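Local structure of dipeptide Epimerase (Enterococcus faecalis V583, 3JW7) at residues Ile21-Ile26 against Ala190-Thr195; Val214-Lys219 against Ile237-Ser242; Asp132-Ile137 against Lys159-Thr164. The protein belongs to the mandelate racemase/muconate lactonizing enzyme family, whose members set a capping domain over a magnesium-binding TIM-type barrel. All coordinates share one frame; numbering follows the deposited sequence.

Contact 1: residues Ile21-Ile26 against Ala190-Thr195; sequences IALGTI and ANQAWT. With TYR (tyrosine), chain J.
A190 meets A22 through its backbone, its carbonyl O lying 3.4 Å from A22 CB. That oxygen also accepts from A193 N, closing the type I' turn A190-A193, whose central residues, N191 and Q192, both have left-handed backbone angles. N191 packs its CB on A22 CB, and with CG anti to the carbonyl carbon (chi1 -77°) the amide is carried past I21, with OD1 3.7 Å from I21 CB. N191 ND2 donates almost straight to OXT of the bound tyrosine (3.0 Å, 166°), while OD1 takes a bond from K161. A water joins the segments, accepting from A22 N at 2.9 Å and lying 2.8 Å from N191 OD1. This is the usual meeting of the enolase superfamily: a loop of the capping domain, here the type I turn I21-G24, closes over a loop at the C-terminal end of a barrel strand. I21 CD1 adds an apolar wall 3.7 Å from CD1 of the ligand ring. Q192 crosses L23 at about a right angle, its NE2 3.8 Å from L23 CD1 and CD2 and taken by E241 OE2, while R220 N holds OE1. A193 touches A22 methyl to methyl at 3.9 Å, a closeness two alanines allow.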
loop_
_atom_site.group_PDB
_atom_site.type_symbol
_atom_site.label_atom_id
_atom_site.label_comp_id
_atom_site.label_asym_id
_atom_site.label_seq_id
_atom_site.Cartn_x
_atom_site.Cartn_y
_atom_site.Cartn_z
ATOM N N ILE A 21 -11.734 7.271 7.130
ATOM C CA ILE A 21 -11.065 6.301 7.983
ATOM C C ILE A 21 -10.900 6.999 9.323
ATOM O O ILE A 21 -11.249 8.174 9.459
ATOM C CB ILE A 21 -9.679 5.855 7.440
ATOM C CG1 ILE A 21 -8.707 7.037 7.398
ATOM C CG2 ILE A 21 -9.848 5.218 6.058
ATOM C CD1 ILE A 21 -7.251 6.609 7.310
ATOM N N ALA A 22 -10.373 6.286 10.309
ATOM C CA ALA A 22 -10.201 6.849 11.637
ATOM C C ALA A 22 -9.373 8.139 11.665
ATOM O O ALA A 22 -9.608 9.006 12.502
ATOM C CB ALA A 22 -9.573 5.807 12.555
ATOM N N LEU A 23 -8.430 8.264 10.736
ATOM C CA LEU A 23 -7.536 9.420 10.668
ATOM C C LEU A 23 -8.063 10.637 9.918
ATOM O O LEU A 23 -7.531 11.735 10.070
ATOM C CB LEU A 23 -6.209 9.003 10.039
ATOM C CG LEU A 23 -5.495 7.820 10.694
ATOM C CD1 LEU A 23 -4.260 7.455 9.879
ATOM C CD2 LEU A 23 -5.113 8.173 12.118
ATOM N N GLY A 24 -9.089 10.446 9.101
ATOM C CA GLY A 24 -9.630 11.561 8.348
ATOM C C GLY A 24 -10.333 11.109 7.084
ATOM O O GLY A 24 -10.618 9.925 6.909
ATOM N N THR A 25 -10.592 12.056 6.191
ATOM C CA THR A 25 -11.281 11.767 4.945
ATOM C C THR A 25 -10.488 12.229 3.733
ATOM O O THR A 25 -9.670 13.146 3.816
ATOM C CB THR A 25 -12.636 12.478 4.902
ATOM O OG1 THR A 25 -12.419 13.891 4.785
ATOM C CG2 THR A 25 -13.423 12.197 6.170
ATOM N N ILE A 26 -10.733 11.580 2.602
ATOM C CA ILE A 26 -10.070 11.944 1.362
ATOM C C ILE A 26 -11.150 12.015 0.287
ATOM O O ILE A 26 -12.087 11.212 0.278
ATOM C CB ILE A 26 -8.989 10.912 0.974
ATOM C CG1 ILE A 26 -8.294 11.349 -0.319
ATOM C CG2 ILE A 26 -9.608 9.530 0.831
ATOM C CD1 ILE A 26 -7.148 10.438 -0.739
ATOM N N ALA A 190 -8.367 -0.500 12.228
ATOM C CA ALA A 190 -8.778 0.562 13.139
ATOM C C ALA A 190 -7.989 1.852 12.977
ATOM O O ALA A 190 -8.314 2.859 13.598
ATOM C CB ALA A 190 -8.664 0.071 14.578
ATOM N N ASN A 191 -6.956 1.816 12.141
ATOM C CA ASN A 191 -6.107 2.982 11.904
ATOM C C ASN A 191 -5.729 3.749 13.177
ATOM O O ASN A 191 -5.954 4.963 13.285
ATOM C CB ASN A 191 -6.753 3.928 10.879
ATOM C CG ASN A 191 -6.612 3.422 9.445
ATOM O OD1 ASN A 191 -7.599 3.066 8.798
ATOM N ND2 ASN A 191 -5.377 3.380 8.948
ATOM N N GLN A 192 -5.166 3.014 14.137
ATOM C CA GLN A 192 -4.672 3.562 15.406
ATOM C C GLN A 192 -5.713 4.106 16.383
ATOM O O GLN A 192 -5.346 4.734 17.375
ATOM C CB GLN A 192 -3.680 4.695 15.128
ATOM C CG GLN A 192 -2.642 4.406 14.058
ATOM C CD GLN A 192 -1.822 5.635 13.734
ATOM O OE1 GLN A 192 -1.106 6.157 14.591
ATOM N NE2 GLN A 192 -1.925 6.113 12.497
ATOM N N ALA A 193 -6.987 3.851 16.118
ATOM C CA ALA A 193 -8.075 4.393 16.938
ATOM C C ALA A 193 -8.330 3.868 18.347
ATOM O O ALA A 193 -8.864 4.599 19.182
ATOM C CB ALA A 193 -9.377 4.317 16.139
ATOM N N TRP A 194 -7.965 2.621 18.622
ATOM C CA TRP A 194 -8.239 2.041 19.933
ATOM C C TRP A 194 -7.099 2.007 20.940
ATOM O O TRP A 194 -5.930 1.928 20.576
ATOM C CB TRP A 194 -8.730 0.603 19.780
ATOM C CG TRP A 194 -9.880 0.392 18.856
ATOM C CD1 TRP A 194 -10.943 1.224 18.652
ATOM C CD2 TRP A 194 -10.117 -0.769 18.057
ATOM N NE1 TRP A 194 -11.832 0.646 17.774
ATOM C CE2 TRP A 194 -11.347 -0.578 17.393
ATOM C CE3 TRP A 194 -9.407 -1.958 17.840
ATOM C CZ2 TRP A 194 -11.885 -1.529 16.524
ATOM C CZ3 TRP A 194 -9.941 -2.907 16.975
ATOM C CH2 TRP A 194 -11.170 -2.685 16.327
ATOM N N THR A 195 -7.459 2.051 22.218
ATOM C CA THR A 195 -6.463 1.938 23.273
ATOM C C THR A 195 -6.176 0.433 23.293
ATOM O O THR A 195 -6.985 -0.362 22.800
ATOM C CB THR A 195 -7.026 2.353 24.644
ATOM O OG1 THR A 195 -8.126 1.500 24.990
ATOM C CG2 THR A 195 -7.488 3.802 24.614
HETATM N N TYR J . -4.912 2.623 2.866
HETATM C CA TYR J . -4.460 3.013 4.197
HETATM C C TYR J . -4.376 1.823 5.152
HETATM O O TYR J . -4.018 0.718 4.684
HETATM C CB TYR J . -5.391 4.087 4.770
HETATM C CG TYR J . -5.424 5.389 3.986
HETATM C CD1 TYR J . -6.629 6.049 3.756
HETATM C CD2 TYR J . -4.251 5.987 3.518
HETATM C CE1 TYR J . -6.676 7.270 3.083
HETATM C CE2 TYR J . -4.286 7.222 2.841
HETATM C CZ TYR J . -5.507 7.853 2.632
HETATM O OH TYR J . -5.573 9.074 1.994
HETATM O OXT TYR J . -4.646 2.016 6.357
HETATM O O HOH W 1 -10.069 3.435 9.998
#

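Contact 2: residues Val214-Lys219 against Ile237-Ser242; sequences VEQPVK and IMADES. With MG (magnesium ion), chain L; TYR (tyrosine), chain J.
Q216 leaves its backbone with CG anti to N (chi1 -164°) and then bends at chi2 (69°), a course that carries its amide across to the loop D240-S242 just after strand 236-239. There Q216 OE1 accepts from D240 N in the carbonyl plane (2.9 Å, 171°) and, from well above that plane, from S242 N. Q216 NE2 uses both of its hydrogens: it reaches S242 OG at 2.8 Å and V218 O of the same segment at 2.9 Å, the latter nearly in the amide plane. Glutamine suits this place because one flat group both accepts and donates; the amide is held by four bonds, two at OE1 and two at NE2, which should fix its rotation. Before it in the chain the two strands run parallel, M238 N bonding to V214 O and Q216 N to M238 O. They are neighbours in the beta-alpha-beta unit of strand 211-215, helix 223-232 and strand 236-239, and their C-terminal ends present the acidic metal ligands characteristic of the enolase superfamily. E215 OE2 and D240 OD2 each bind magnesium at 2.3 Å; D189, a water and OXT of the bound tyrosine also bind it. The other oxygens of E215 and D240 are held by lysines, E215 OE1 by K159 and D240 OD1 by K264 and K267. E241 OE1 sits 3.2 Å from Q216 CG and accepts from the metal-bound water, while N191 donates to its OE2. M238 lies alongside E215, pointing the same way, with SD 3.4 Å from E215 CG. On the other face V214 and I237 turn their branched aliphatic groups onto I203 of helix 196-205.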
loop_
_atom_site.group_PDB
_atom_site.type_symbol
_atom_site.label_atom_id
_atom_site.label_comp_id
_atom_site.label_asym_id
_atom_site.label_seq_id
_atom_site.Cartn_x
_atom_site.Cartn_y
_atom_site.Cartn_z
ATOM N N VAL A 214 -6.582 -8.052 12.306
ATOM C CA VAL A 214 -6.868 -6.676 12.662
ATOM C C VAL A 214 -5.607 -5.861 12.421
ATOM O O VAL A 214 -4.529 -6.198 12.918
ATOM C CB VAL A 214 -7.277 -6.528 14.141
ATOM C CG1 VAL A 214 -7.569 -5.065 14.446
ATOM C CG2 VAL A 214 -8.511 -7.394 14.431
ATOM N N GLU A 215 -5.760 -4.789 11.652
ATOM C CA GLU A 215 -4.662 -3.895 11.315
ATOM C C GLU A 215 -4.545 -2.717 12.279
ATOM O O GLU A 215 -5.555 -2.112 12.651
ATOM C CB GLU A 215 -4.877 -3.324 9.916
ATOM C CG GLU A 215 -3.958 -3.855 8.853
ATOM C CD GLU A 215 -4.193 -3.180 7.515
ATOM O OE1 GLU A 215 -5.140 -3.571 6.806
ATOM O OE2 GLU A 215 -3.435 -2.249 7.180
ATOM N N GLN A 216 -3.303 -2.410 12.659
ATOM C CA GLN A 216 -2.946 -1.286 13.525
ATOM C C GLN A 216 -4.054 -0.802 14.461
ATOM O O GLN A 216 -4.591 0.290 14.288
ATOM C CB GLN A 216 -2.490 -0.117 12.647
ATOM C CG GLN A 216 -1.723 0.977 13.367
ATOM C CD GLN A 216 -0.349 0.519 13.815
ATOM O OE1 GLN A 216 0.371 -0.153 13.072
ATOM N NE2 GLN A 216 0.027 0.888 15.030
ATOM N N PRO A 217 -4.389 -1.599 15.483
ATOM C CA PRO A 217 -5.445 -1.202 16.420
ATOM C C PRO A 217 -5.112 -0.007 17.311
ATOM O O PRO A 217 -6.012 0.738 17.723
ATOM C CB PRO A 217 -5.691 -2.483 17.220
ATOM C CG PRO A 217 -4.358 -3.154 17.213
ATOM C CD PRO A 217 -3.907 -2.959 15.776
ATOM N N VAL A 218 -3.825 0.188 17.585
ATOM C CA VAL A 218 -3.369 1.268 18.452
ATOM C C VAL A 218 -2.467 2.315 17.791
ATOM O O VAL A 218 -2.022 2.153 16.651
ATOM C CB VAL A 218 -2.623 0.686 19.678
ATOM C CG1 VAL A 218 -3.496 -0.348 20.371
ATOM C CG2 VAL A 218 -1.310 0.050 19.243
ATOM N N LYS A 219 -2.201 3.393 18.526
ATOM C CA LYS A 219 -1.350 4.476 18.034
ATOM C C LYS A 219 -0.020 3.924 17.525
ATOM O O LYS A 219 0.570 3.037 18.142
ATOM C CB LYS A 219 -1.098 5.500 19.145
ATOM C CG LYS A 219 -2.355 6.201 19.644
ATOM C CD LYS A 219 -3.041 6.987 18.534
ATOM C CE LYS A 219 -4.240 7.765 19.072
ATOM N NZ LYS A 219 -4.854 8.669 18.053
ATOM N N ILE A 237 -2.629 -10.008 14.309
ATOM C CA ILE A 237 -2.476 -8.555 14.402
ATOM C C ILE A 237 -1.447 -8.087 13.366
ATOM O O ILE A 237 -0.351 -8.642 13.273
ATOM C CB ILE A 237 -2.012 -8.127 15.822
ATOM C CG1 ILE A 237 -3.050 -8.565 16.861
ATOM C CG2 ILE A 237 -1.830 -6.612 15.891
ATOM C CD1 ILE A 237 -4.466 -8.084 16.556
ATOM N N MET A 238 -1.813 -7.073 12.588
ATOM C CA MET A 238 -0.935 -6.540 11.550
ATOM C C MET A 238 -0.491 -5.121 11.854
ATOM O O MET A 238 -1.286 -4.288 12.298
ATOM C CB MET A 238 -1.648 -6.546 10.192
ATOM C CG MET A 238 -0.779 -6.071 9.022
ATOM S SD MET A 238 -1.680 -5.973 7.470
ATOM C CE MET A 238 -1.924 -7.700 7.101
ATOM N N ALA A 239 0.787 -4.847 11.627
ATOM C CA ALA A 239 1.294 -3.505 11.846
ATOM C C ALA A 239 1.215 -2.777 10.517
ATOM O O ALA A 239 1.463 -3.371 9.469
ATOM C CB ALA A 239 2.743 -3.549 12.324
ATOM N N ASP A 240 0.848 -1.502 10.560
ATOM C CA ASP A 240 0.810 -0.694 9.355
ATOM C C ASP A 240 1.567 0.593 9.636
ATOM O O ASP A 240 2.756 0.684 9.343
ATOM C CB ASP A 240 -0.622 -0.376 8.920
ATOM C CG ASP A 240 -0.668 0.477 7.664
ATOM O OD1 ASP A 240 0.408 0.743 7.076
ATOM O OD2 ASP A 240 -1.778 0.885 7.259
ATOM N N GLU A 241 0.896 1.578 10.229
ATOM C CA GLU A 241 1.552 2.851 10.512
ATOM C C GLU A 241 2.768 2.715 11.427
ATOM O O GLU A 241 3.630 3.592 11.435
ATOM C CB GLU A 241 0.553 3.854 11.107
ATOM C CG GLU A 241 -0.537 4.269 10.139
ATOM C CD GLU A 241 -1.834 3.519 10.355
ATOM O OE1 GLU A 241 -1.791 2.276 10.489
ATOM O OE2 GLU A 241 -2.894 4.177 10.386
ATOM N N SER A 242 2.839 1.624 12.189
ATOM C CA SER A 242 3.978 1.387 13.074
ATOM C C SER A 242 5.201 0.905 12.298
ATOM O O SER A 242 6.299 0.821 12.854
ATOM C CB SER A 242 3.637 0.343 14.143
ATOM O OG SER A 242 2.822 0.897 15.162
HETATM MG MG MG L . -3.951 0.015 7.354
HETATM N N TYR J . -4.912 2.623 2.866
HETATM C CA TYR J . -4.460 3.013 4.197
HETATM C C TYR J . -4.376 1.823 5.152
HETATM O O TYR J . -4.018 0.718 4.684
HETATM C CB TYR J . -5.391 4.087 4.770
HETATM C CG TYR J . -5.424 5.389 3.986
HETATM C CD1 TYR J . -6.629 6.049 3.756
HETATM C CD2 TYR J . -4.251 5.987 3.518
HETATM C CE1 TYR J . -6.676 7.270 3.083
HETATM C CE2 TYR J . -4.286 7.222 2.841
HETATM C CZ TYR J . -5.507 7.853 2.632
HETATM O OH TYR J . -5.573 9.074 1.994
HETATM O OXT TYR J . -4.646 2.016 6.357
HETATM O O HOH W 2 -3.800 0.496 9.728
#

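Contact 3: residues Asp132-Ile137 against Lys159-Thr164; sequences DITLGI and KIKVGT. With ILE (isoleucine), chain I; TYR (tyrosine), chain J.
Two adjacent parallel strands of the barrel, 128-135 and 157-161, pair here at their C-terminal ends, where the ligand site opens. The axes of 133-135 and 159-161 diverge by only 24°, and the segments are stitched by three backbone bonds: K159 N to I133 O (2.9 Å), L135 N to K159 O (2.9 Å) and K161 N to L135 O (3.1 Å). T134, K159 and K161 reach toward the ligand site. T134 OG1 accepts from the N of the bound isoleucine at 2.9 Å, a task for which a short hydroxyl side chain fits, and T134 CG2 rests 3.5 Å from K161 CG. K159 runs fully extended beside T134, CG anti to its N (chi1 175°), bringing NZ 2.9 Å from O of the bound tyrosine; D318 also pairs with that ammonium group. K161 instead bends at chi2 (-67°), which turns NZ to O of the isoleucine at 2.9 Å, with D189 as a further partner. Lysines spaced in this way are consistent with the KxK motif of the muconate lactonizing enzyme subgroup. D132 OD2 lies over the aliphatic start of K159 and is paired with R187. Beyond the strands I137 lays CG1 against K161 O at 3.7 Å; this buried carbonyl has no polar partner in the model. The I137 and T164 side chains slide past each other in opposite directions, CG2 to CG2; the I137 backbone bonds to T20 of the capping domain. Away from the ligands, L135 and I160 turn outward into the helical layer, L135 onto A147 and I160 onto M143 of helix 140-152, and both onto I176 of helix 166-180.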
loop_
_atom_site.group_PDB
_atom_site.type_symbol
_atom_site.label_atom_id
_atom_site.label_comp_id
_atom_site.label_asym_id
_atom_site.label_seq_id
_atom_site.Cartn_x
_atom_site.Cartn_y
_atom_site.Cartn_z
ATOM N N ASP A 132 -8.225 -7.352 -1.901
ATOM C CA ASP A 132 -9.460 -7.173 -1.167
ATOM C C ASP A 132 -9.978 -5.823 -1.662
ATOM O O ASP A 132 -9.456 -5.262 -2.625
ATOM C CB ASP A 132 -9.202 -7.095 0.348
ATOM C CG ASP A 132 -8.295 -5.917 0.752
ATOM O OD1 ASP A 132 -8.296 -4.871 0.069
ATOM O OD2 ASP A 132 -7.591 -6.029 1.781
ATOM N N ILE A 133 -11.017 -5.314 -1.022
ATOM C CA ILE A 133 -11.541 -4.002 -1.356
ATOM C C ILE A 133 -11.924 -3.437 -0.005
ATOM O O ILE A 133 -12.390 -4.172 0.870
ATOM C CB ILE A 133 -12.770 -4.056 -2.314
ATOM C CG1 ILE A 133 -13.154 -2.625 -2.727
ATOM C CG2 ILE A 133 -13.949 -4.750 -1.642
ATOM C CD1 ILE A 133 -14.096 -2.539 -3.929
ATOM N N THR A 134 -11.697 -2.142 0.172
ATOM C CA THR A 134 -11.975 -1.460 1.427
ATOM C C THR A 134 -13.340 -0.796 1.531
ATOM O O THR A 134 -13.828 -0.193 0.575
ATOM C CB THR A 134 -10.900 -0.375 1.690
ATOM O OG1 THR A 134 -9.608 -0.989 1.717
ATOM C CG2 THR A 134 -11.150 0.327 3.024
ATOM N N LEU A 135 -13.939 -0.917 2.711
ATOM C CA LEU A 135 -15.228 -0.312 3.014
ATOM C C LEU A 135 -14.943 0.804 4.008
ATOM O O LEU A 135 -14.509 0.542 5.134
ATOM C CB LEU A 135 -16.175 -1.330 3.660
ATOM C CG LEU A 135 -16.538 -2.579 2.848
ATOM C CD1 LEU A 135 -17.473 -3.461 3.661
ATOM C CD2 LEU A 135 -17.192 -2.172 1.540
ATOM N N GLY A 136 -15.168 2.044 3.587
ATOM C CA GLY A 136 -14.932 3.174 4.467
ATOM C C GLY A 136 -15.910 3.230 5.630
ATOM O O GLY A 136 -16.991 2.636 5.586
ATOM N N ILE A 137 -15.529 3.952 6.676
ATOM C CA ILE A 137 -16.369 4.086 7.859
ATOM C C ILE A 137 -17.723 4.710 7.527
ATOM O O ILE A 137 -17.803 5.707 6.807
ATOM C CB ILE A 137 -15.684 4.966 8.933
ATOM C CG1 ILE A 137 -14.382 4.298 9.393
ATOM C CG2 ILE A 137 -16.630 5.187 10.117
ATOM C CD1 ILE A 137 -13.613 5.076 10.464
ATOM N N LYS A 159 -11.998 -5.491 3.442
ATOM C CA LYS A 159 -11.211 -4.827 4.475
ATOM C C LYS A 159 -12.143 -3.794 5.101
ATOM O O LYS A 159 -12.519 -2.818 4.457
ATOM C CB LYS A 159 -9.981 -4.150 3.858
ATOM C CG LYS A 159 -9.163 -3.333 4.845
ATOM C CD LYS A 159 -7.788 -2.990 4.282
ATOM C CE LYS A 159 -7.112 -1.902 5.100
ATOM N NZ LYS A 159 -5.672 -1.718 4.745
ATOM N N ILE A 160 -12.515 -4.025 6.355
ATOM C CA ILE A 160 -13.449 -3.157 7.070
ATOM C C ILE A 160 -12.796 -2.055 7.892
ATOM O O ILE A 160 -12.043 -2.333 8.819
ATOM C CB ILE A 160 -14.332 -3.983 8.038
ATOM C CG1 ILE A 160 -15.013 -5.123 7.281
ATOM C CG2 ILE A 160 -15.350 -3.080 8.711
ATOM C CD1 ILE A 160 -15.853 -6.046 8.170
ATOM N N LYS A 161 -13.101 -0.803 7.558
ATOM C CA LYS A 161 -12.559 0.319 8.310
ATOM C C LYS A 161 -13.432 0.589 9.536
ATOM O O LYS A 161 -14.661 0.655 9.442
ATOM C CB LYS A 161 -12.498 1.582 7.441
ATOM C CG LYS A 161 -11.460 1.537 6.321
ATOM C CD LYS A 161 -10.039 1.513 6.884
ATOM C CE LYS A 161 -9.001 1.508 5.761
ATOM N NZ LYS A 161 -7.605 1.540 6.320
ATOM N N VAL A 162 -12.788 0.749 10.685
ATOM C CA VAL A 162 -13.488 1.027 11.931
ATOM C C VAL A 162 -12.677 2.048 12.711
ATOM O O VAL A 162 -11.614 2.467 12.254
ATOM C CB VAL A 162 -13.635 -0.257 12.795
ATOM C CG1 VAL A 162 -14.493 -1.275 12.075
ATOM C CG2 VAL A 162 -12.266 -0.850 13.090
ATOM N N GLY A 163 -13.182 2.470 13.869
ATOM C CA GLY A 163 -12.425 3.414 14.673
ATOM C C GLY A 163 -13.095 4.619 15.305
ATOM O O GLY A 163 -12.396 5.556 15.706
ATOM N N THR A 164 -14.420 4.623 15.414
ATOM C CA THR A 164 -15.103 5.765 16.025
ATOM C C THR A 164 -15.418 5.498 17.495
ATOM O O THR A 164 -15.630 6.425 18.274
ATOM C CB THR A 164 -16.433 6.099 15.306
ATOM O OG1 THR A 164 -17.385 5.058 15.544
ATOM C CG2 THR A 164 -16.209 6.254 13.807
HETATM N N ILE I . -7.078 0.348 1.057
HETATM C CA ILE I . -6.351 1.643 1.191
HETATM C C ILE I . -6.043 1.955 2.649
HETATM O O ILE I . -6.811 1.597 3.547
HETATM C CB ILE I . -7.171 2.831 0.622
HETATM C CG1 ILE I . -8.571 2.823 1.231
HETATM C CG2 ILE I . -7.188 2.775 -0.902
HETATM C CD1 ILE I . -9.357 4.116 1.021
HETATM N N TYR J . -4.912 2.623 2.866
HETATM C CA TYR J . -4.460 3.013 4.197
HETATM C C TYR J . -4.376 1.823 5.152
HETATM O O TYR J . -4.018 0.718 4.684
HETATM C CB TYR J . -5.391 4.087 4.770
HETATM C CG TYR J . -5.424 5.389 3.986
HETATM C CD1 TYR J . -6.629 6.049 3.756
HETATM C CD2 TYR J . -4.251 5.987 3.518
HETATM C CE1 TYR J . -6.676 7.270 3.083
HETATM C CE2 TYR J . -4.286 7.222 2.841
HETATM C CZ TYR J . -5.507 7.853 2.632
HETATM O OH TYR J . -5.573 9.074 1.994
HETATM O OXT TYR J . -4.646 2.016 6.357
#

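In the fold
Contacts 2 and 3 are buried and belong to one barrel sheet, each joining neighbouring parallel strands through backbone bonds; contact 1 is partly buried and ties the capping domain to the barrel's rim, mostly by apolar touches and one water. All three reach the bound tyrosine with different chemistry, contact 2 with carboxylates and metal, contact 3 with the lysine K159, contact 1 with an amide and an aliphatic wall. Segment 190-195 lies beside both barrel contacts: Q192 N and W194 N bond to the backbone of 214-219, while A193 packs on G163. Along the chain, contact 3 is nested inside the loop that contact 1 closes.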